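Local coordinates for protein alpha,alpha-trehalose-phosphate synthase (UDP-forming) (Burkholderia xenovorans, PDB 5V0T) that belongs to glycosyltransferase family 20 of the GT-B clan and holds uridine-5'-diphosphate and 6-O-phosphono-alpha-D-glucopyranose in its pockets, at residues 330-335 / 347-352. Residues are numbered along the deposited sequence; the frame is centred on the assembly and turned at random. Where two conformers were deposited one is given.
Sequences GESGRI and ILYIHK. With OXD (oxalic acid), chain O.
In the beta-alpha-beta unit formed by strand 305-310, helix 319-339 and strand 347-350, S332 and I335 of the helix and I347 and Y349 of the returning strand all point into the interface, I335 meeting I347 and S332 lying beside Y349. The apolar part is one methyl set against a branched side chain: CD1 of I347 lies 3.8 Å from CG2 of I335, and CD1 of I335 is nearly as close to it, so the I347 methyl packs against both arms. I347 reaches them through an extended chain, CD1 anti to CA (chi2 177°). In one of its two conformers, S332 OG stands 4.4 Å from CD2 of Y349, a loose approach oblique to the ring, and there it bonds to the carbonyl of E329 within the helix; the carboxylate of E329 takes up Y349 OH. No hydrogen bond joins the two segments directly. F288 and F291 of helix 284-297 extend the apolar layer, touching I335 and I347 respectively. On another side of the helix, R334 grips E331 end-on: NH2 is 2.9 Å from OE1 and NH1 is 3.0 Å from OE2, both oxygens being met from above the carboxylate plane. Beyond the strand, K352 NZ makes a weak 3.4 Å hydrogen bond to O3 of oxalic acid. Strand 347-350 is an outermost strand of the six-stranded parallel sheet, and a helix packed on such a sheet is typical of the Rossmann-like domains of GT-B glycosyltransferases.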
# COMPACT_ATOMS: atom_id res chain seq x y z
N GLY A 330 -14.16 14.48 -13.65
CA GLY A 330 -15.54 14.78 -13.98
C GLY A 330 -16.47 14.71 -12.79
O GLY A 330 -17.41 15.49 -12.67
N GLU A 331 -16.22 13.75 -11.88
CA GLU A 331 -16.98 13.67 -10.63
C GLU A 331 -16.83 14.94 -9.80
O GLU A 331 -17.82 15.52 -9.34
CB GLU A 331 -16.54 12.46 -9.80
CG GLU A 331 -16.80 11.11 -10.45
CD GLU A 331 -18.28 10.75 -10.50
OE1 GLU A 331 -18.91 10.68 -9.43
OE2 GLU A 331 -18.82 10.54 -11.61
N SER A 332 -15.59 15.40 -9.61
CA SER A 332 -15.40 16.61 -8.83
C SER A 332 -16.11 17.80 -9.48
O SER A 332 -16.74 18.60 -8.78
CB SER A 332 -13.90 16.90 -8.64
OG SER A 332 -13.37 17.58 -9.76
N GLY A 333 -16.07 17.90 -10.81
CA GLY A 333 -16.75 19.00 -11.48
C GLY A 333 -18.26 18.95 -11.32
O GLY A 333 -18.91 19.99 -11.11
N ARG A 334 -18.84 17.76 -11.42
CA ARG A 334 -20.29 17.65 -11.26
C ARG A 334 -20.71 18.03 -9.85
O ARG A 334 -21.64 18.83 -9.66
CB ARG A 334 -20.79 16.23 -11.58
CG ARG A 334 -22.32 16.13 -11.39
CD ARG A 334 -22.86 14.70 -11.40
NE ARG A 334 -22.45 13.92 -10.23
CZ ARG A 334 -21.50 13.00 -10.24
NH1 ARG A 334 -20.84 12.71 -11.36
NH2 ARG A 334 -21.22 12.34 -9.13
N ILE A 335 -20.04 17.46 -8.85
CA ILE A 335 -20.45 17.65 -7.47
C ILE A 335 -20.22 19.08 -7.03
O ILE A 335 -21.07 19.68 -6.35
CB ILE A 335 -19.71 16.65 -6.56
CG1 ILE A 335 -20.10 15.21 -6.95
CG2 ILE A 335 -20.02 16.92 -5.08
CD1 ILE A 335 -19.06 14.16 -6.49
N ILE A 347 -15.62 20.08 -2.78
CA ILE A 347 -14.49 19.15 -2.90
C ILE A 347 -13.25 19.93 -3.33
O ILE A 347 -13.26 20.61 -4.37
CB ILE A 347 -14.78 18.01 -3.89
CG1 ILE A 347 -15.99 17.18 -3.41
CG2 ILE A 347 -13.53 17.11 -4.07
CD1 ILE A 347 -16.41 16.05 -4.37
N LEU A 348 -12.19 19.82 -2.54
CA LEU A 348 -10.89 20.42 -2.84
C LEU A 348 -10.01 19.29 -3.36
O LEU A 348 -9.48 18.49 -2.58
CB LEU A 348 -10.29 21.09 -1.60
CG LEU A 348 -11.24 22.04 -0.88
CD1 LEU A 348 -10.68 22.45 0.48
CD2 LEU A 348 -11.49 23.27 -1.75
N TYR A 349 -9.91 19.19 -4.67
CA TYR A 349 -9.22 18.09 -5.33
C TYR A 349 -7.86 18.60 -5.77
O TYR A 349 -7.77 19.63 -6.45
CB TYR A 349 -10.05 17.58 -6.52
CG TYR A 349 -9.29 16.74 -7.54
CD1 TYR A 349 -8.80 15.48 -7.21
CD2 TYR A 349 -9.05 17.23 -8.82
CE1 TYR A 349 -8.10 14.71 -8.15
CE2 TYR A 349 -8.34 16.49 -9.76
CZ TYR A 349 -7.88 15.22 -9.42
OH TYR A 349 -7.19 14.49 -10.35
N ILE A 350 -6.80 17.92 -5.35
CA ILE A 350 -5.44 18.38 -5.62
C ILE A 350 -4.65 17.19 -6.15
O ILE A 350 -4.46 16.20 -5.43
CB ILE A 350 -4.76 18.98 -4.38
CG1 ILE A 350 -5.64 20.04 -3.72
CG2 ILE A 350 -3.43 19.68 -4.77
CD1 ILE A 350 -5.00 20.67 -2.51
N HIS A 351 -4.19 17.29 -7.39
CA HIS A 351 -3.53 16.18 -8.08
C HIS A 351 -2.01 16.34 -7.99
O HIS A 351 -1.31 16.49 -9.00
CB HIS A 351 -4.04 16.12 -9.53
CG HIS A 351 -3.59 14.91 -10.30
ND1 HIS A 351 -3.73 13.62 -9.83
CD2 HIS A 351 -3.01 14.80 -11.52
CE1 HIS A 351 -3.27 12.77 -10.73
NE2 HIS A 351 -2.81 13.46 -11.76
N LYS A 352 -1.51 16.32 -6.75
CA LYS A 352 -0.10 16.58 -6.45
C LYS A 352 0.32 15.80 -5.21
O LYS A 352 -0.49 15.48 -4.35
CB LYS A 352 0.18 18.08 -6.22
CG LYS A 352 0.03 18.95 -7.48
CD LYS A 352 0.39 20.41 -7.22
CE LYS A 352 -0.84 21.31 -7.23
NZ LYS A 352 -0.48 22.76 -7.11
C1 OXD O . 1.66 21.81 -4.02
C2 OXD O . 2.62 21.36 -3.01
O3 OXD O . 1.93 22.81 -4.72
O4 OXD O . 3.32 22.21 -2.42
O5 OXD O . 0.59 21.19 -4.15
O6 OXD O . 2.69 20.14 -2.75